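Local coordinates for adenylyltransferase and sulfurtransferase uba4 (Chaetomium thermophilum, PDB 6YUB), which probably activates a ubiquitin-like sulfur-carrier protein by ATP-dependent adenylation and transfers sulfur to it, for tRNA wobble-uridine thiolation and molybdenum cofactor synthesis, at residues A50-G55 against M214-A219; Q116-I121 against S142-L147; S228-P233 against P242-V247. All coordinates share one frame; numbering follows the deposited sequence.

Contact 1 (A50-G55 against M214-A219); sequences AQYLAG and MGVAQA
Tyr52 and Leu53 of helix 46-56 pack on Val216 and Ala219 of helix 208-228, a helix pair in the Rossmann-like ThiF-family domain that binds ATP in adenylating enzymes of this family. The local axes approach to 8.5 Å with a signed crossing angle of -33°, so the helices run roughly the same way. The backbones come closest at Leu53 and Ala219, whose CA atoms are 6.0 Å apart, close enough for the Ala219 methyl to reach both neighbouring side chains. That methyl, Ala219 CB, sits between them, 4.0 Å from Tyr52 CB and 3.9 Å from Leu53 CG. Tyr52 directs its CB at the facing helix; with CG anti to its own carbonyl carbon (chi1 -74°), CG lies beside the backbone N and the ring extends from there toward Val216. Val216 answers with one branch: chi1 of 170° places CG1 anti to the backbone N and leaves CG2 to touch the ring obliquely. All four residues are buried, and strand 36-40 lies under Leu53, while a second protein chain packs on both Tyr52 and Val216. The predicted ATP-binding Gly44 is about 10 Å from the Val216 side chain, so the contact lies near, but not in, the nucleotide site. At the ring, Val216 CG2 comes to 3.6 Å from Tyr52 CE2.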
loop_
_atom_site.group_PDB
_atom_site.type_symbol
_atom_site.label_atom_id
_atom_site.label_comp_id
_atom_site.label_asym_id
_atom_site.label_seq_id
_atom_site.Cartn_x
_atom_site.Cartn_y
_atom_site.Cartn_z
ATOM N N ALA B 50 -10.118 -3.229 -12.087
ATOM C CA ALA B 50 -10.611 -3.121 -13.455
ATOM C C ALA B 50 -9.881 -2.029 -14.227
ATOM O O ALA B 50 -9.494 -2.233 -15.384
ATOM C CB ALA B 50 -12.120 -2.853 -13.452
ATOM N N GLN B 51 -9.662 -0.872 -13.597
ATOM C CA GLN B 51 -9.045 0.250 -14.300
ATOM C C GLN B 51 -7.696 -0.138 -14.892
ATOM O O GLN B 51 -7.398 0.180 -16.047
ATOM C CB GLN B 51 -8.889 1.443 -13.352
ATOM C CG GLN B 51 -10.177 2.223 -13.111
ATOM C CD GLN B 51 -9.974 3.402 -12.175
ATOM O OE1 GLN B 51 -9.984 4.559 -12.601
ATOM N NE2 GLN B 51 -9.781 3.113 -10.894
ATOM N N TYR B 52 -6.862 -0.831 -14.113
ATOM C CA TYR B 52 -5.497 -1.103 -14.551
ATOM C C TYR B 52 -5.409 -2.317 -15.463
ATOM O O TYR B 52 -4.494 -2.391 -16.293
ATOM C CB TYR B 52 -4.595 -1.259 -13.327
ATOM C CG TYR B 52 -4.301 0.070 -12.670
ATOM C CD1 TYR B 52 -3.249 0.869 -13.117
ATOM C CD2 TYR B 52 -5.090 0.545 -11.635
ATOM C CE1 TYR B 52 -2.983 2.090 -12.532
ATOM C CE2 TYR B 52 -4.833 1.766 -11.045
ATOM C CZ TYR B 52 -3.780 2.536 -11.499
ATOM O OH TYR B 52 -3.528 3.750 -10.909
ATOM N N LEU B 53 -6.340 -3.267 -15.346
ATOM C CA LEU B 53 -6.426 -4.331 -16.343
ATOM C C LEU B 53 -6.969 -3.799 -17.670
ATOM O O LEU B 53 -6.559 -4.258 -18.744
ATOM C CB LEU B 53 -7.301 -5.471 -15.824
ATOM C CG LEU B 53 -6.760 -6.239 -14.614
ATOM C CD1 LEU B 53 -7.794 -7.224 -14.082
ATOM C CD2 LEU B 53 -5.473 -6.969 -14.968
ATOM N N ALA B 54 -7.885 -2.832 -17.622
ATOM C CA ALA B 54 -8.379 -2.221 -18.855
ATOM C C ALA B 54 -7.269 -1.454 -19.564
ATOM O O ALA B 54 -7.008 -1.673 -20.754
ATOM C CB ALA B 54 -9.560 -1.299 -18.549
ATOM N N GLY B 55 -6.592 -0.557 -18.846
ATOM C CA GLY B 55 -5.507 0.197 -19.454
ATOM C C GLY B 55 -4.426 -0.687 -20.042
ATOM O O GLY B 55 -3.865 -0.373 -21.093
ATOM N N MET B 214 -5.066 -2.532 -2.386
ATOM C CA MET B 214 -5.252 -3.961 -2.603
ATOM C C MET B 214 -5.770 -4.230 -4.011
ATOM O O MET B 214 -5.332 -5.176 -4.676
ATOM C CB MET B 214 -6.209 -4.536 -1.565
ATOM C CG MET B 214 -5.821 -4.264 -0.119
ATOM S SD MET B 214 -4.091 -4.591 0.272
ATOM C CE MET B 214 -3.912 -6.286 -0.227
ATOM N N GLY B 215 -6.699 -3.398 -4.490
ATOM C CA GLY B 215 -7.223 -3.589 -5.832
ATOM C C GLY B 215 -6.154 -3.445 -6.898
ATOM O O GLY B 215 -6.051 -4.272 -7.809
ATOM N N VAL B 216 -5.349 -2.385 -6.804
ATOM C CA VAL B 216 -4.237 -2.226 -7.736
ATOM C C VAL B 216 -3.311 -3.430 -7.658
ATOM O O VAL B 216 -2.882 -3.972 -8.684
ATOM C CB VAL B 216 -3.486 -0.910 -7.455
ATOM C CG1 VAL B 216 -2.191 -0.852 -8.255
ATOM C CG2 VAL B 216 -4.371 0.285 -7.781
ATOM N N ALA B 217 -3.003 -3.884 -6.440
ATOM C CA ALA B 217 -2.166 -5.068 -6.276
ATOM C C ALA B 217 -2.791 -6.288 -6.946
ATOM O O ALA B 217 -2.082 -7.103 -7.548
ATOM C CB ALA B 217 -1.935 -5.337 -4.788
ATOM N N GLN B 218 -4.120 -6.423 -6.866
ATOM C CA GLN B 218 -4.788 -7.539 -7.524
ATOM C C GLN B 218 -4.552 -7.522 -9.028
ATOM O O GLN B 218 -4.299 -8.572 -9.635
ATOM C CB GLN B 218 -6.288 -7.492 -7.244
ATOM C CG GLN B 218 -6.734 -8.207 -6.010
ATOM C CD GLN B 218 -8.241 -8.150 -5.843
ATOM O OE1 GLN B 218 -8.805 -7.091 -5.574
ATOM N NE2 GLN B 218 -8.899 -9.289 -6.015
ATOM N N ALA B 219 -4.659 -6.344 -9.651
ATOM C CA ALA B 219 -4.400 -6.241 -11.082
ATOM C C ALA B 219 -2.953 -6.593 -11.396
ATOM O O ALA B 219 -2.677 -7.325 -12.354
ATOM C CB ALA B 219 -4.739 -4.834 -11.579
#

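Contact 2 (Q116-I121 against S142-L147); sequences QNAAQI and SDVCVL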
loop_
_atom_site.group_PDB
_atom_site.type_symbol
_atom_site.label_atom_id
_atom_site.label_comp_id
_atom_site.label_asym_id
_atom_site.label_seq_id
_atom_site.Cartn_x
_atom_site.Cartn_y
_atom_site.Cartn_z
ATOM N N GLN B 116 -25.880 -20.900 -6.550
ATOM C CA GLN B 116 -26.638 -21.493 -7.645
ATOM C C GLN B 116 -26.118 -21.097 -9.024
ATOM O O GLN B 116 -26.439 -21.774 -10.009
ATOM C CB GLN B 116 -28.117 -21.096 -7.545
ATOM C CG GLN B 116 -28.902 -21.833 -6.473
ATOM C CD GLN B 116 -28.490 -21.441 -5.068
ATOM O OE1 GLN B 116 -28.346 -20.257 -4.758
ATOM N NE2 GLN B 116 -28.284 -22.440 -4.208
ATOM N N ASN B 117 -25.335 -20.021 -9.127
ATOM C CA ASN B 117 -24.819 -19.591 -10.417
ATOM C C ASN B 117 -23.305 -19.409 -10.452
ATOM O O ASN B 117 -22.777 -18.998 -11.486
ATOM C CB ASN B 117 -25.477 -18.271 -10.849
ATOM C CG ASN B 117 -25.140 -17.119 -9.913
ATOM O OD1 ASN B 117 -24.068 -17.087 -9.283
ATOM N ND2 ASN B 117 -26.050 -16.161 -9.816
ATOM N N ALA B 118 -22.596 -19.702 -9.361
ATOM C CA ALA B 118 -21.161 -19.438 -9.324
ATOM C C ALA B 118 -20.445 -20.158 -10.460
ATOM O O ALA B 118 -19.638 -19.557 -11.182
ATOM C CB ALA B 118 -20.586 -19.849 -7.971
ATOM N N ALA B 119 -20.745 -21.446 -10.650
ATOM C CA ALA B 119 -20.046 -22.226 -11.663
ATOM C C ALA B 119 -20.330 -21.698 -13.063
ATOM O O ALA B 119 -19.429 -21.645 -13.912
ATOM C CB ALA B 119 -20.432 -23.698 -11.553
ATOM N N GLN B 120 -21.578 -21.294 -13.327
ATOM C CA GLN B 120 -21.903 -20.738 -14.637
ATOM C C GLN B 120 -21.079 -19.489 -14.921
ATOM O O GLN B 120 -20.592 -19.299 -16.041
ATOM C CB GLN B 120 -23.392 -20.410 -14.721
ATOM C CG GLN B 120 -24.307 -21.584 -14.482
ATOM C CD GLN B 120 -25.714 -21.147 -14.120
ATOM O OE1 GLN B 120 -26.215 -21.471 -13.042
ATOM N NE2 GLN B 120 -26.363 -20.410 -15.025
ATOM N N ILE B 121 -20.919 -18.621 -13.917
ATOM C CA ILE B 121 -20.226 -17.359 -14.114
ATOM C C ILE B 121 -18.732 -17.584 -14.289
ATOM O O ILE B 121 -18.099 -16.970 -15.156
ATOM C CB ILE B 121 -20.519 -16.411 -12.934
ATOM C CG1 ILE B 121 -21.981 -15.961 -12.977
ATOM C CG2 ILE B 121 -19.565 -15.227 -12.954
ATOM C CD1 ILE B 121 -22.409 -15.105 -11.797
ATOM N N SER B 142 -13.506 -19.601 -3.716
ATOM C CA SER B 142 -12.392 -20.533 -3.569
ATOM C C SER B 142 -12.816 -21.955 -3.920
ATOM O O SER B 142 -12.173 -22.631 -4.735
ATOM C CB SER B 142 -11.845 -20.470 -2.144
ATOM O OG SER B 142 -10.583 -21.101 -2.052
ATOM N N ASP B 143 -13.909 -22.427 -3.317
ATOM C CA ASP B 143 -14.391 -23.775 -3.601
ATOM C C ASP B 143 -14.577 -23.993 -5.098
ATOM O O ASP B 143 -14.058 -24.962 -5.666
ATOM C CB ASP B 143 -15.696 -24.022 -2.843
ATOM C CG ASP B 143 -15.486 -24.120 -1.341
ATOM O OD1 ASP B 143 -14.311 -24.159 -0.906
ATOM O OD2 ASP B 143 -16.487 -24.153 -0.595
ATOM N N VAL B 144 -15.296 -23.081 -5.762
ATOM C CA VAL B 144 -15.585 -23.250 -7.182
ATOM C C VAL B 144 -14.302 -23.206 -8.004
ATOM O O VAL B 144 -14.134 -23.971 -8.962
ATOM C CB VAL B 144 -16.594 -22.179 -7.641
ATOM C CG1 VAL B 144 -16.748 -22.196 -9.153
ATOM C CG2 VAL B 144 -17.935 -22.393 -6.958
ATOM N N CYS B 145 -13.377 -22.311 -7.651
ATOM C CA CYS B 145 -12.101 -22.260 -8.355
ATOM C C CYS B 145 -11.347 -23.578 -8.231
ATOM O O CYS B 145 -10.744 -24.054 -9.200
ATOM C CB CYS B 145 -11.258 -21.104 -7.820
ATOM S SG CYS B 145 -11.833 -19.493 -8.397
ATOM N N VAL B 146 -11.366 -24.183 -7.040
ATOM C CA VAL B 146 -10.729 -25.483 -6.869
ATOM C C VAL B 146 -11.383 -26.519 -7.767
ATOM O O VAL B 146 -10.696 -27.306 -8.434
ATOM C CB VAL B 146 -10.776 -25.901 -5.385
ATOM C CG1 VAL B 146 -10.544 -27.397 -5.249
ATOM C CG2 VAL B 146 -9.748 -25.112 -4.588
ATOM N N LEU B 147 -12.718 -26.536 -7.811
ATOM C CA LEU B 147 -13.410 -27.577 -8.555
ATOM C C LEU B 147 -13.276 -27.387 -10.061
ATOM O O LEU B 147 -13.221 -28.375 -10.803
ATOM C CB LEU B 147 -14.885 -27.614 -8.158
ATOM C CG LEU B 147 -15.198 -28.037 -6.724
ATOM C CD1 LEU B 147 -16.696 -27.962 -6.464
ATOM C CD2 LEU B 147 -14.676 -29.436 -6.438
#
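Val144, on helix 135-148, meets the first turn of the short helix 118-122 at Ala118 and Ala119, and both of its methyl branches take part. The CA atoms of Val144 and Ala119 are 6.4 Å apart, the closest backbone approach of the two segments. From there the bond to Val144 CB is aimed toward the other helix, leaving CB 4.6 Å from Ala118 CB. Here the side chain forks. CG2, lying anti to the valine's own carbonyl carbon, reaches Ala118 CB at 3.8 Å, one methyl against another. CG1, anti to the backbone N (chi1 171°), turns instead to the backbone of the next residue and stops 4.1 Å from Ala119 CA; the Ala119 methyl stands a little farther off, 4.6 Å from that same CG1. The valine therefore straddles two successive residues, one branch for each, and the interface stays small, burying 99 Å² in total. In the Rossmann-like fold of the ThiF family it joins the helices before and after strand 127-130. Next to Val144, Asp143 forms a salt bridge to Arg186 and Ser142 OG bonds to the backbone N of Tyr185; these two tie helix 135-148 to the zinc-binding region, the zinc ion lying about 13 Å from the Val144 side chain. Asp143 also bonds to Tyr300, near the C terminus. Across the contact the closest pairs are all carbon with carbon, which implies that it rests on apolar packing rather than on directional polar bonds.

Contact 3 (S228-P233 against P242-V247); sequences SQLHMP and PEKNLV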
loop_
_atom_site.group_PDB
_atom_site.type_symbol
_atom_site.label_atom_id
_atom_site.label_comp_id
_atom_site.label_asym_id
_atom_site.label_seq_id
_atom_site.Cartn_x
_atom_site.Cartn_y
_atom_site.Cartn_z
ATOM N N SER B 228 3.616 -14.146 -17.600
ATOM C CA SER B 228 4.592 -15.203 -17.375
ATOM C C SER B 228 3.966 -16.592 -17.341
ATOM O O SER B 228 4.674 -17.565 -17.072
ATOM C CB SER B 228 5.350 -14.949 -16.066
ATOM O OG SER B 228 5.919 -13.655 -16.046
ATOM N N GLN B 229 2.667 -16.706 -17.606
ATOM C CA GLN B 229 1.987 -18.001 -17.621
ATOM C C GLN B 229 2.208 -18.755 -16.311
ATOM O O GLN B 229 2.478 -19.959 -16.297
ATOM C CB GLN B 229 2.450 -18.845 -18.810
ATOM C CG GLN B 229 2.233 -18.191 -20.156
ATOM C CD GLN B 229 2.478 -19.145 -21.310
ATOM O OE1 GLN B 229 3.594 -19.620 -21.518
ATOM N NE2 GLN B 229 1.426 -19.432 -22.065
ATOM N N LEU B 230 2.090 -18.034 -15.193
ATOM C CA LEU B 230 2.293 -18.645 -13.887
ATOM C C LEU B 230 1.203 -19.658 -13.551
ATOM O O LEU B 230 1.399 -20.479 -12.650
ATOM C CB LEU B 230 2.349 -17.561 -12.813
ATOM C CG LEU B 230 3.354 -16.436 -13.059
ATOM C CD1 LEU B 230 3.279 -15.401 -11.945
ATOM C CD2 LEU B 230 4.769 -16.986 -13.191
ATOM N N HIS B 231 0.069 -19.619 -14.252
ATOM C CA HIS B 231 -1.003 -20.582 -14.056
ATOM C C HIS B 231 -0.850 -21.820 -14.933
ATOM O O HIS B 231 -1.746 -22.670 -14.942
ATOM C CB HIS B 231 -2.367 -19.926 -14.312
ATOM C CG HIS B 231 -2.547 -19.383 -15.699
ATOM N ND1 HIS B 231 -1.513 -18.854 -16.442
ATOM C CD2 HIS B 231 -3.654 -19.272 -16.472
ATOM C CE1 HIS B 231 -1.970 -18.447 -17.611
ATOM N NE2 HIS B 231 -3.267 -18.691 -17.655
ATOM N N MET B 232 0.271 -21.949 -15.672
ATOM C CA MET B 232 0.506 -23.152 -16.460
ATOM C C MET B 232 1.363 -24.141 -15.672
ATOM O O MET B 232 2.190 -23.738 -14.847
ATOM C CB MET B 232 1.205 -22.804 -17.769
ATOM C CG MET B 232 0.384 -21.926 -18.710
ATOM S SD MET B 232 -1.162 -22.694 -19.246
ATOM C CE MET B 232 -2.359 -21.708 -18.349
ATOM N N PRO B 233 1.197 -25.441 -15.897
ATOM C CA PRO B 233 1.945 -26.428 -15.107
ATOM C C PRO B 233 3.424 -26.372 -15.436
ATOM O O PRO B 233 3.813 -25.863 -16.498
ATOM C CB PRO B 233 1.333 -27.775 -15.531
ATOM C CG PRO B 233 0.100 -27.437 -16.332
ATOM C CD PRO B 233 0.352 -26.082 -16.922
ATOM N N PRO B 242 10.219 -22.371 -6.149
ATOM C CA PRO B 242 9.717 -21.675 -4.952
ATOM C C PRO B 242 9.874 -20.168 -5.023
ATOM O O PRO B 242 9.128 -19.450 -4.342
ATOM C CB PRO B 242 10.551 -22.277 -3.809
ATOM C CG PRO B 242 11.750 -22.887 -4.471
ATOM C CD PRO B 242 11.278 -23.347 -5.819
ATOM N N GLU B 243 10.813 -19.662 -5.826
ATOM C CA GLU B 243 10.975 -18.221 -5.961
ATOM C C GLU B 243 9.770 -17.557 -6.621
ATOM O O GLU B 243 9.605 -16.339 -6.492
ATOM C CB GLU B 243 12.243 -17.909 -6.759
ATOM C CG GLU B 243 13.530 -18.076 -5.964
ATOM C CD GLU B 243 13.846 -19.526 -5.652
ATOM O OE1 GLU B 243 13.711 -20.374 -6.558
ATOM O OE2 GLU B 243 14.227 -19.819 -4.498
ATOM N N LYS B 244 8.926 -18.325 -7.316
ATOM C CA LYS B 244 7.707 -17.769 -7.894
ATOM C C LYS B 244 6.625 -17.518 -6.851
ATOM O O LYS B 244 5.634 -16.850 -7.162
ATOM C CB LYS B 244 7.172 -18.712 -8.974
ATOM C CG LYS B 244 7.975 -18.700 -10.272
ATOM C CD LYS B 244 7.425 -19.722 -11.268
ATOM C CE LYS B 244 7.937 -19.477 -12.682
ATOM N NZ LYS B 244 9.364 -19.823 -12.848
ATOM N N ASN B 245 6.780 -18.038 -5.634
ATOM C CA ASN B 245 5.837 -17.791 -4.545
ATOM C C ASN B 245 4.415 -18.211 -4.930
ATOM O O ASN B 245 3.444 -17.492 -4.703
ATOM C CB ASN B 245 5.869 -16.316 -4.131
ATOM C CG ASN B 245 7.255 -15.841 -3.769
ATOM O OD1 ASN B 245 7.822 -14.967 -4.437
ATOM N ND2 ASN B 245 7.814 -16.408 -2.707
ATOM N N LEU B 246 4.307 -19.401 -5.519
ATOM C CA LEU B 246 3.028 -19.926 -5.982
ATOM C C LEU B 246 2.556 -21.110 -5.144
ATOM O O LEU B 246 1.453 -21.074 -4.583
ATOM C CB LEU B 246 3.136 -20.326 -7.460
ATOM C CG LEU B 246 3.331 -19.176 -8.453
ATOM C CD1 LEU B 246 3.496 -19.712 -9.870
ATOM C CD2 LEU B 246 2.177 -18.196 -8.387
ATOM N N VAL B 247 3.359 -22.168 -5.044
ATOM C CA VAL B 247 2.946 -23.339 -4.271
ATOM C C VAL B 247 2.781 -22.976 -2.801
ATOM O O VAL B 247 1.859 -23.458 -2.127
ATOM C CB VAL B 247 3.951 -24.490 -4.465
ATOM C CG1 VAL B 247 3.766 -25.549 -3.388
ATOM C CG2 VAL B 247 3.782 -25.101 -5.849
#
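Beside the Leu230–Leu246 contact, the His231 imidazole has Met232 CE over the centre of one face, 3.2 Å above the ring plane, and Gln229 CA in plane at its edge. These neighbours belong to one type I turn from Gln229 to Met232, closed by the bond from Met232 N to Gln229 O at 3.0 Å. The turn points His231 CB away from segment 242-247 and Leu230 CB toward it. Leu246 meets Leu230 with one methyl: CD1 is 3.8 Å from Leu230 CB and 3.6 Å from Leu230 O, lying against both side chain and backbone. The Lys244 chain crosses the Leu230 side chain obliquely, its CE 4.1 Å from Leu230 CD2. The last lysine torsion is bent (chi4 72°) and carries NZ to 5.4 Å from Leu230 CD2, so carbon rather than charge faces the methyl. A second protein chain of the assembly packs on both Leu230 and Lys244. Within the chain, this excursion joins the end of helix 208-228 to strand 250-255: Leu230 rests on Lys224 and His231 on Ile225 of that helix, and Leu246 touches the loop residue Pro170.

All three contacts lie in the N-terminal adenylyltransferase part of the protein, without the rhodanese part, and none touches another: the centre of contact 1 lies 22 Å from that of contact 2 and 20 Å from that of contact 3; contacts 2 and 3 lie 22 Å apart. Along the chain, contact 2 is nested within the loop closed by contact 1, and contact 3 follows both. Helix 208-228 links contact 1 with contact 3, which begins at its C-terminal end. Contact 2 joins helices flanking strand 127-130, in the same mixed sheet as strand 36-40. Contact 1 is near the predicted ATP site, Val144 of contact 2 about 13 Å from zinc, and contact 3 away from both.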